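Local coordinates for Tlr1789 protein (Thermosynechococcus elongatus, PDB 2X8X) that probably takes part, as the Omp85 of a cyanobacterial outer membrane, in inserting or translocating membrane proteins, this piece being its N-terminal region of POTRA domains, at residues Q148-V153 with N220-N225; Q212-P217 with I227-E232. One frame throughout, in Å; residues are numbered along the deposited sequence.

Contact 1 (Q148-V153 with N220-N225); sequences QVAEGV and NPRRVN. Unlike the reference sequence in segment 220-225: Asn220 (reference Asp), Arg223 (reference Lys).
Val153 and Arg223 lie side by side and point the same way where the second POTRA domain passes into the third. Arg223 can be followed outward from its backbone. Its CB lies 3.4 Å from Val153 O. CG comes near that same oxygen and Val153 CB. The chain then runs extended to NE (chi3 156°), with CD beside Val153 CB and CG1. NE makes the nearest approach between the side chains, 3.5 Å from Val153 CB. At the tip, Val153 CG1 sits over one face of the guanidinium, offset toward its rim, and CG2 lies near NE and NH2. Arg223 differs from the reference sequence, which has lysine here.

The next residue supplies the direct backbone bond. Val224 N donates to Val153 O at 2.7 Å. Val224 CG2 packs against the same oxygen.

Two waters add bridges. One takes a bond from Gly152 N and gives one to Arg222 O (2.7 Å). The other gives a bond to Val149 O (2.6 Å) and accepts one from Arg222 NH1, lying at the edge of that guanidinium and in its plane. The Arg222 chain is bent at chi2 and chi3. Ala150 CB packs loosely on Arg222. Arg222 and Arg223 belong to a type I turn closed by Arg223 N to Asn220 O.

The domains are therefore joined here by a direct backbone bond, two water bridges and the aliphatic patch of Val153 against a guanidinium: a mixed, partly hydrated junction.

Contact 2 (Q212-P217 with I227-E232); sequences QVALEP and ILNIKE
Val213 and Leu228 lie side by side and point the same way, on one face of the sheet. Val213 CG2 meets Leu228 CD2 at 3.7 Å. Val213 CG2 is anti to its carbonyl carbon, while CG1 is anti to the backbone N (chi1 176°) and turns toward Ile227 O instead. The two residues form a non-hydrogen-bonded antiparallel pair. Helix 192-205 covers this face: Val195 and Leu199 touch Val213, and Leu202 touches Leu228.

The other face carries Gln212, Ala214, Ile227 and Asn229. Ala214 and Ile227 stand directly across from each other, with their CB atoms 4.1 Å apart. Asn229 leans in diagonally, and its ND2 comes to 3.9 Å from Ala214 CB. Gln212 stands opposite Asn229, but its chain bends at chi2 and its amide turns off from Asn229. Its NE2 bonds to Asp210.

These residues sit on the beta hairpin of strands 208-217 and 224-232. In the third POTRA domain strand 224-232 is the middle strand, between 208-217 and the parallel strand 154-161. The segment axes run at 149° to each other, antiparallel with a marked twist.

Two hydrogen-bonded pairs flank Val213 and Leu228. Gln212 and Asn229 exchange two backbone bonds, and that from Asn229 N to Gln212 O (2.8 Å) is almost straight at 176°. Ala214 and Ile227 exchange two more, with Ile227 N to Ala214 O at 2.7 Å.

Glu216 and Ile227 cross obliquely. The extended Glu216 side chain lays CG and CD near Ile227 CG1, and its OE1 passes 3.9 Å from Ile227 CD1. That carboxylate also forms a salt bridge with Arg160 on strand 154-161.

From the N terminus, the chain builds the first POTRA domain and most of the second before it reaches strand 144-150 and the short loop after it, the first side of contact 1. It then builds strand 154-161 and helices 175-179 and 192-205 before entering strand 208-217, the first side of contact 2. Residues 220-225 come next and close the long loop of contact 1. Residues 227-232 follow and close the short hairpin loop of contact 2. The segments alternate, so the two contacts cross. Contact 1 ties the second POTRA domain to the third, and contact 2 holds a sheet edge within the third. They meet where Asn225 N probably bonds to Glu216 O, at 2.7 Å.

Contact 1 (Q148-V153 with N220-N225)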
ATOM      1  N   GLN A 148      -2.036  -6.802  -2.742  1.00 16.64           N
ATOM      2  CA  GLN A 148      -2.755  -6.540  -3.979  1.00 17.06           C
ATOM      3  C   GLN A 148      -2.241  -5.260  -4.507  1.00 17.60           C
ATOM      4  O   GLN A 148      -1.965  -4.346  -3.705  1.00 19.08           O
ATOM      5  CB  GLN A 148      -4.231  -6.331  -3.671  1.00 16.20           C
ATOM      6  CG  GLN A 148      -4.879  -7.517  -2.974  1.00 21.46           C
ATOM      7  CD  GLN A 148      -6.371  -7.242  -2.657  1.00 26.25           C
ATOM      8  OE1 GLN A 148      -6.770  -7.330  -1.508  1.00 32.97           O
ATOM      9  NE2 GLN A 148      -7.132  -6.808  -3.633  1.00 19.55           N
ATOM     10  N   VAL A 149      -2.088  -5.156  -5.830  1.00 18.38           N
ATOM     11  CA  VAL A 149      -1.921  -3.865  -6.493  1.00 16.81           C
ATOM     12  C   VAL A 149      -3.069  -3.640  -7.505  1.00 19.35           C
ATOM     13  O   VAL A 149      -3.688  -4.600  -7.995  1.00 17.86           O
ATOM     14  CB  VAL A 149      -0.614  -3.771  -7.202  1.00 18.16           C
ATOM     15  CG1 VAL A 149       0.567  -3.868  -6.191  1.00 15.01           C
ATOM     16  CG2 VAL A 149      -0.556  -4.899  -8.189  1.00 15.06           C
ATOM     17  N   ALA A 150      -3.354  -2.367  -7.732  1.00 17.81           N
ATOM     18  CA  ALA A 150      -4.185  -1.906  -8.842  1.00 19.69           C
ATOM     19  C   ALA A 150      -3.275  -0.987  -9.605  1.00 19.87           C
ATOM     20  O   ALA A 150      -2.980   0.106  -9.139  1.00 20.76           O
ATOM     21  CB  ALA A 150      -5.344  -1.150  -8.331  1.00 19.40           C
ATOM     22  N   GLU A 151      -2.853  -1.435 -10.776  1.00 18.83           N
ATOM     23  CA  GLU A 151      -1.811  -0.772 -11.515  1.00 19.03           C
ATOM     24  C   GLU A 151      -2.371   0.340 -12.401  1.00 19.60           C
ATOM     25  O   GLU A 151      -1.619   1.211 -12.795  1.00 18.96           O
ATOM     26  CB  GLU A 151      -1.137  -1.798 -12.397  1.00 17.89           C
ATOM     27  CG  GLU A 151      -0.481  -2.902 -11.547  1.00 21.51           C
ATOM     28  CD  GLU A 151       0.586  -3.620 -12.313  1.00 25.29           C
ATOM     29  OE1 GLU A 151       0.511  -3.645 -13.560  1.00 27.66           O
ATOM     30  OE2 GLU A 151       1.505  -4.129 -11.681  1.00 24.18           O
ATOM     31  N   GLY A 152      -3.672   0.310 -12.692  1.00 18.63           N
ATOM     32  CA  GLY A 152      -4.292   1.327 -13.580  1.00 20.20           C
ATOM     33  C   GLY A 152      -4.493   0.772 -14.994  1.00 21.50           C
ATOM     34  O   GLY A 152      -4.144   1.401 -15.984  1.00 22.71           O
ATOM     35  N   VAL A 153      -4.994  -0.451 -15.096  1.00 21.92           N
ATOM     36  CA  VAL A 153      -5.293  -1.098 -16.405  1.00 21.33           C
ATOM     37  C   VAL A 153      -6.441  -0.338 -17.129  1.00 19.99           C
ATOM     38  O   VAL A 153      -7.456   0.062 -16.513  1.00 18.35           O
ATOM     39  CB  VAL A 153      -5.648  -2.641 -16.235  1.00 21.75           C
ATOM     40  CG1 VAL A 153      -5.998  -3.333 -17.631  1.00 20.75           C
ATOM     41  CG2 VAL A 153      -4.503  -3.393 -15.587  1.00 20.40           C
ATOM     42  N   ASN A 220     -14.708  -3.378 -13.702  1.00 27.62           N
ATOM     43  CA  ASN A 220     -13.773  -3.587 -12.588  1.00 27.47           C
ATOM     44  C   ASN A 220     -13.327  -2.167 -12.083  1.00 27.04           C
ATOM     45  O   ASN A 220     -12.593  -1.454 -12.790  1.00 26.43           O
ATOM     46  CB  ASN A 220     -12.590  -4.384 -13.096  1.00 26.49           C
ATOM     47  CG  ASN A 220     -11.546  -4.624 -12.018  1.00 27.10           C
ATOM     48  OD1 ASN A 220     -10.652  -5.464 -12.197  1.00 25.99           O
ATOM     49  ND2 ASN A 220     -11.679  -3.929 -10.870  1.00 23.76           N
ATOM     50  N   PRO A 221     -13.788  -1.734 -10.875  1.00 26.80           N
ATOM     51  CA  PRO A 221     -13.591  -0.364 -10.389  1.00 25.68           C
ATOM     52  C   PRO A 221     -12.109  -0.030 -10.061  1.00 27.10           C
ATOM     53  O   PRO A 221     -11.785   1.094  -9.717  1.00 26.36           O
ATOM     54  CB  PRO A 221     -14.445  -0.317  -9.114  1.00 26.29           C
ATOM     55  CG  PRO A 221     -14.473  -1.736  -8.636  1.00 24.96           C
ATOM     56  CD  PRO A 221     -14.535  -2.556  -9.899  1.00 27.12           C
ATOM     57  N   ARG A 222     -11.241  -1.023 -10.194  1.00 27.01           N
ATOM     58  CA  ARG A 222      -9.805  -0.893  -9.996  1.00 26.73           C
ATOM     59  C   ARG A 222      -9.137  -0.556 -11.327  1.00 26.15           C
ATOM     60  O   ARG A 222      -7.960  -0.155 -11.383  1.00 26.05           O
ATOM     61  CB  ARG A 222      -9.319  -2.220  -9.383  1.00 25.55           C
ATOM     62  CG  ARG A 222      -9.453  -2.060  -7.907  1.00 28.14           C
ATOM     63  CD  ARG A 222     -10.069  -3.055  -7.072  1.00 30.63           C
ATOM     64  NE  ARG A 222      -9.078  -3.894  -6.501  1.00 24.24           N
ATOM     65  CZ  ARG A 222      -9.117  -4.612  -5.374  1.00 22.03           C
ATOM     66  NH1 ARG A 222      -8.064  -5.324  -5.210  1.00 17.70           N
ATOM     67  NH2 ARG A 222     -10.105  -4.705  -4.439  1.00 23.01           N
ATOM     68  N   ARG A 223      -9.918  -0.675 -12.404  1.00 26.57           N
ATOM     69  CA  ARG A 223      -9.459  -0.352 -13.757  1.00 24.56           C
ATOM     70  C   ARG A 223     -10.053   0.956 -14.283  1.00 25.30           C
ATOM     71  O   ARG A 223     -10.939   1.545 -13.616  1.00 24.43           O
ATOM     72  CB  ARG A 223      -9.798  -1.501 -14.663  1.00 26.69           C
ATOM     73  CG  ARG A 223      -9.088  -2.749 -14.168  1.00 28.24           C
ATOM     74  CD  ARG A 223      -9.206  -3.851 -15.157  1.00 34.31           C
ATOM     75  NE  ARG A 223      -8.093  -4.762 -14.954  1.00 38.62           N
ATOM     76  CZ  ARG A 223      -7.886  -5.900 -15.617  1.00 41.13           C
ATOM     77  NH1 ARG A 223      -8.740  -6.316 -16.551  1.00 42.08           N
ATOM     78  NH2 ARG A 223      -6.807  -6.624 -15.334  1.00 41.04           N
ATOM     79  N   VAL A 224      -9.591   1.424 -15.461  1.00 23.27           N
ATOM     80  CA  VAL A 224     -10.144   2.713 -15.965  1.00 24.59           C
ATOM     81  C   VAL A 224     -10.678   2.685 -17.365  1.00 24.40           C
ATOM     82  O   VAL A 224     -10.200   1.922 -18.231  1.00 23.84           O
ATOM     83  CB  VAL A 224      -9.123   3.921 -15.893  1.00 23.70           C
ATOM     84  CG1 VAL A 224      -9.038   4.420 -14.479  1.00 26.74           C
ATOM     85  CG2 VAL A 224      -7.831   3.473 -16.394  1.00 22.69           C
ATOM     86  N   ASN A 225     -11.671   3.542 -17.552  1.00 24.45           N
ATOM     87  CA  ASN A 225     -12.193   3.931 -18.843  1.00 25.91           C
ATOM     88  C   ASN A 225     -11.510   5.278 -19.220  1.00 25.73           C
ATOM     89  O   ASN A 225     -11.702   6.320 -18.551  1.00 25.53           O
ATOM     90  CB  ASN A 225     -13.757   3.965 -18.791  1.00 27.21           C
ATOM     91  CG  ASN A 225     -14.440   4.389 -20.167  1.00 34.46           C
ATOM     92  OD1 ASN A 225     -13.779   4.443 -21.239  1.00 42.34           O
ATOM     93  ND2 ASN A 225     -15.777   4.704 -20.116  1.00 36.30           N
TER
HETATM   94  O   HOH W   1      -6.238  -5.270  -7.734  1.00 21.67           O
HETATM   95  O   HOH W   2      -5.966  -1.519 -12.511  1.00 22.34           O

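Contact 2 (Q212-P217 with I227-E232)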
ATOM      1  N   GLN A 212      -9.014  16.737 -24.464  1.00 27.64           N
ATOM      2  CA  GLN A 212      -8.777  16.613 -23.040  1.00 29.64           C
ATOM      3  C   GLN A 212      -8.958  15.165 -22.575  1.00 30.70           C
ATOM      4  O   GLN A 212      -9.872  14.460 -22.989  1.00 31.03           O
ATOM      5  CB  GLN A 212      -9.707  17.529 -22.219  1.00 31.42           C
ATOM      6  CG  GLN A 212      -9.430  19.058 -22.305  1.00 31.36           C
ATOM      7  CD  GLN A 212      -8.026  19.503 -21.757  1.00 38.35           C
ATOM      8  OE1 GLN A 212      -7.526  18.989 -20.751  1.00 42.56           O
ATOM      9  NE2 GLN A 212      -7.403  20.474 -22.445  1.00 36.94           N
ATOM     10  N   VAL A 213      -8.110  14.723 -21.665  1.00 30.47           N
ATOM     11  CA  VAL A 213      -8.177  13.332 -21.197  1.00 30.16           C
ATOM     12  C   VAL A 213      -8.935  13.311 -19.873  1.00 28.74           C
ATOM     13  O   VAL A 213      -8.638  14.119 -19.019  1.00 28.90           O
ATOM     14  CB  VAL A 213      -6.759  12.739 -20.981  1.00 30.32           C
ATOM     15  CG1 VAL A 213      -6.875  11.356 -20.425  1.00 32.25           C
ATOM     16  CG2 VAL A 213      -6.018  12.623 -22.303  1.00 29.76           C
ATOM     17  N   ALA A 214      -9.888  12.403 -19.684  1.00 27.60           N
ATOM     18  CA  ALA A 214     -10.539  12.267 -18.373  1.00 25.71           C
ATOM     19  C   ALA A 214     -10.590  10.777 -18.077  1.00 25.63           C
ATOM     20  O   ALA A 214     -10.676   9.988 -19.028  1.00 25.25           O
ATOM     21  CB  ALA A 214     -11.918  12.856 -18.426  1.00 26.16           C
ATOM     22  N   LEU A 215     -10.606  10.385 -16.799  1.00 25.17           N
ATOM     23  CA  LEU A 215     -10.680   8.972 -16.388  1.00 26.42           C
ATOM     24  C   LEU A 215     -11.970   8.665 -15.681  1.00 27.32           C
ATOM     25  O   LEU A 215     -12.400   9.421 -14.836  1.00 29.49           O
ATOM     26  CB  LEU A 215      -9.492   8.641 -15.471  1.00 26.49           C
ATOM     27  CG  LEU A 215      -8.102   8.911 -16.101  1.00 29.10           C
ATOM     28  CD1 LEU A 215      -6.949   8.722 -15.093  1.00 32.82           C
ATOM     29  CD2 LEU A 215      -7.874   8.012 -17.299  1.00 32.08           C
ATOM     30  N   GLU A 216     -12.626   7.562 -16.012  1.00 28.31           N
ATOM     31  CA  GLU A 216     -13.750   7.082 -15.214  1.00 28.21           C
ATOM     32  C   GLU A 216     -13.471   5.651 -14.746  1.00 28.21           C
ATOM     33  O   GLU A 216     -12.770   4.896 -15.440  1.00 25.79           O
ATOM     34  CB  GLU A 216     -15.031   7.174 -16.050  1.00 29.41           C
ATOM     35  CG  GLU A 216     -15.297   8.673 -16.400  1.00 32.95           C
ATOM     36  CD  GLU A 216     -16.599   8.960 -17.157  1.00 39.07           C
ATOM     37  OE1 GLU A 216     -17.216   8.053 -17.793  1.00 37.95           O
ATOM     38  OE2 GLU A 216     -16.989  10.151 -17.136  1.00 40.29           O
ATOM     39  N   PRO A 217     -14.044   5.256 -13.593  1.00 29.12           N
ATOM     40  CA  PRO A 217     -13.737   3.884 -13.092  1.00 29.77           C
ATOM     41  C   PRO A 217     -14.306   2.836 -14.064  1.00 29.29           C
ATOM     42  O   PRO A 217     -15.444   3.003 -14.536  1.00 30.69           O
ATOM     43  CB  PRO A 217     -14.475   3.813 -11.717  1.00 30.04           C
ATOM     44  CG  PRO A 217     -15.163   5.177 -11.516  1.00 31.31           C
ATOM     45  CD  PRO A 217     -15.127   5.933 -12.834  1.00 28.99           C
ATOM     46  N   ILE A 227     -11.203   8.529 -21.256  1.00 25.52           N
ATOM     47  CA  ILE A 227     -12.145   9.321 -22.074  1.00 25.84           C
ATOM     48  C   ILE A 227     -11.296  10.369 -22.748  1.00 24.54           C
ATOM     49  O   ILE A 227     -10.503  11.041 -22.065  1.00 23.76           O
ATOM     50  CB  ILE A 227     -13.189  10.099 -21.229  1.00 26.10           C
ATOM     51  CG1 ILE A 227     -13.867   9.243 -20.128  1.00 28.92           C
ATOM     52  CG2 ILE A 227     -14.198  10.805 -22.122  1.00 25.27           C
ATOM     53  CD1 ILE A 227     -14.546   8.027 -20.581  1.00 26.14           C
ATOM     54  N   LEU A 228     -11.433  10.491 -24.068  1.00 23.01           N
ATOM     55  CA  LEU A 228     -10.861  11.622 -24.808  1.00 22.32           C
ATOM     56  C   LEU A 228     -12.023  12.549 -25.189  1.00 22.96           C
ATOM     57  O   LEU A 228     -12.922  12.145 -25.913  1.00 22.83           O
ATOM     58  CB  LEU A 228     -10.148  11.137 -26.059  1.00 21.08           C
ATOM     59  CG  LEU A 228      -8.892  10.266 -25.995  1.00 24.92           C
ATOM     60  CD1 LEU A 228      -8.224  10.251 -27.376  1.00 24.70           C
ATOM     61  CD2 LEU A 228      -7.947  10.778 -24.878  1.00 28.75           C
ATOM     62  N   ASN A 229     -12.012  13.800 -24.697  1.00 22.52           N
ATOM     63  CA  ASN A 229     -13.034  14.762 -24.986  1.00 21.68           C
ATOM     64  C   ASN A 229     -12.422  15.616 -26.078  1.00 22.86           C
ATOM     65  O   ASN A 229     -11.400  16.323 -25.839  1.00 21.12           O
ATOM     66  CB  ASN A 229     -13.308  15.607 -23.745  1.00 22.49           C
ATOM     67  CG  ASN A 229     -14.083  14.823 -22.671  1.00 22.62           C
ATOM     68  OD1 ASN A 229     -15.144  14.358 -22.943  1.00 23.08           O
ATOM     69  ND2 ASN A 229     -13.489  14.607 -21.502  1.00 24.89           N
ATOM     70  N   ILE A 230     -13.038  15.552 -27.255  1.00 21.34           N
ATOM     71  CA  ILE A 230     -12.402  16.054 -28.446  1.00 22.53           C
ATOM     72  C   ILE A 230     -13.250  17.074 -29.102  1.00 21.47           C
ATOM     73  O   ILE A 230     -14.410  16.793 -29.344  1.00 20.75           O
ATOM     74  CB  ILE A 230     -12.179  14.889 -29.469  1.00 21.71           C
ATOM     75  CG1 ILE A 230     -11.229  13.820 -28.903  1.00 23.87           C
ATOM     76  CG2 ILE A 230     -11.596  15.433 -30.783  1.00 22.65           C
ATOM     77  CD1 ILE A 230     -11.227  12.539 -29.808  1.00 19.45           C
ATOM     78  N   LYS A 231     -12.669  18.252 -29.397  1.00 22.50           N
ATOM     79  CA  LYS A 231     -13.312  19.289 -30.199  1.00 23.58           C
ATOM     80  C   LYS A 231     -12.582  19.399 -31.533  1.00 24.44           C
ATOM     81  O   LYS A 231     -11.431  19.820 -31.557  1.00 24.40           O
ATOM     82  CB  LYS A 231     -13.354  20.634 -29.446  1.00 25.20           C
ATOM     83  CG  LYS A 231     -14.053  20.587 -28.055  1.00 26.91           C
ATOM     84  CD  LYS A 231     -14.166  21.926 -27.298  1.00 33.39           C
ATOM     85  CE  LYS A 231     -14.213  21.591 -25.773  1.00 37.77           C
ATOM     86  NZ  LYS A 231     -14.793  22.604 -24.849  1.00 37.97           N
ATOM     87  N   GLU A 232     -13.244  18.968 -32.619  1.00 25.53           N
ATOM     88  CA  GLU A 232     -12.715  18.971 -33.989  1.00 27.87           C
ATOM     89  C   GLU A 232     -12.814  20.373 -34.574  1.00 29.72           C
ATOM     90  O   GLU A 232     -13.695  21.130 -34.173  1.00 29.57           O
ATOM     91  CB  GLU A 232     -13.496  18.012 -34.889  1.00 27.27           C
ATOM     92  CG  GLU A 232     -13.354  16.538 -34.476  1.00 28.62           C
ATOM     93  CD  GLU A 232     -14.027  15.578 -35.454  1.00 30.71           C
ATOM     94  OE1 GLU A 232     -15.198  15.202 -35.225  1.00 29.75           O
ATOM     95  OE2 GLU A 232     -13.376  15.207 -36.455  1.00 32.30           O
TER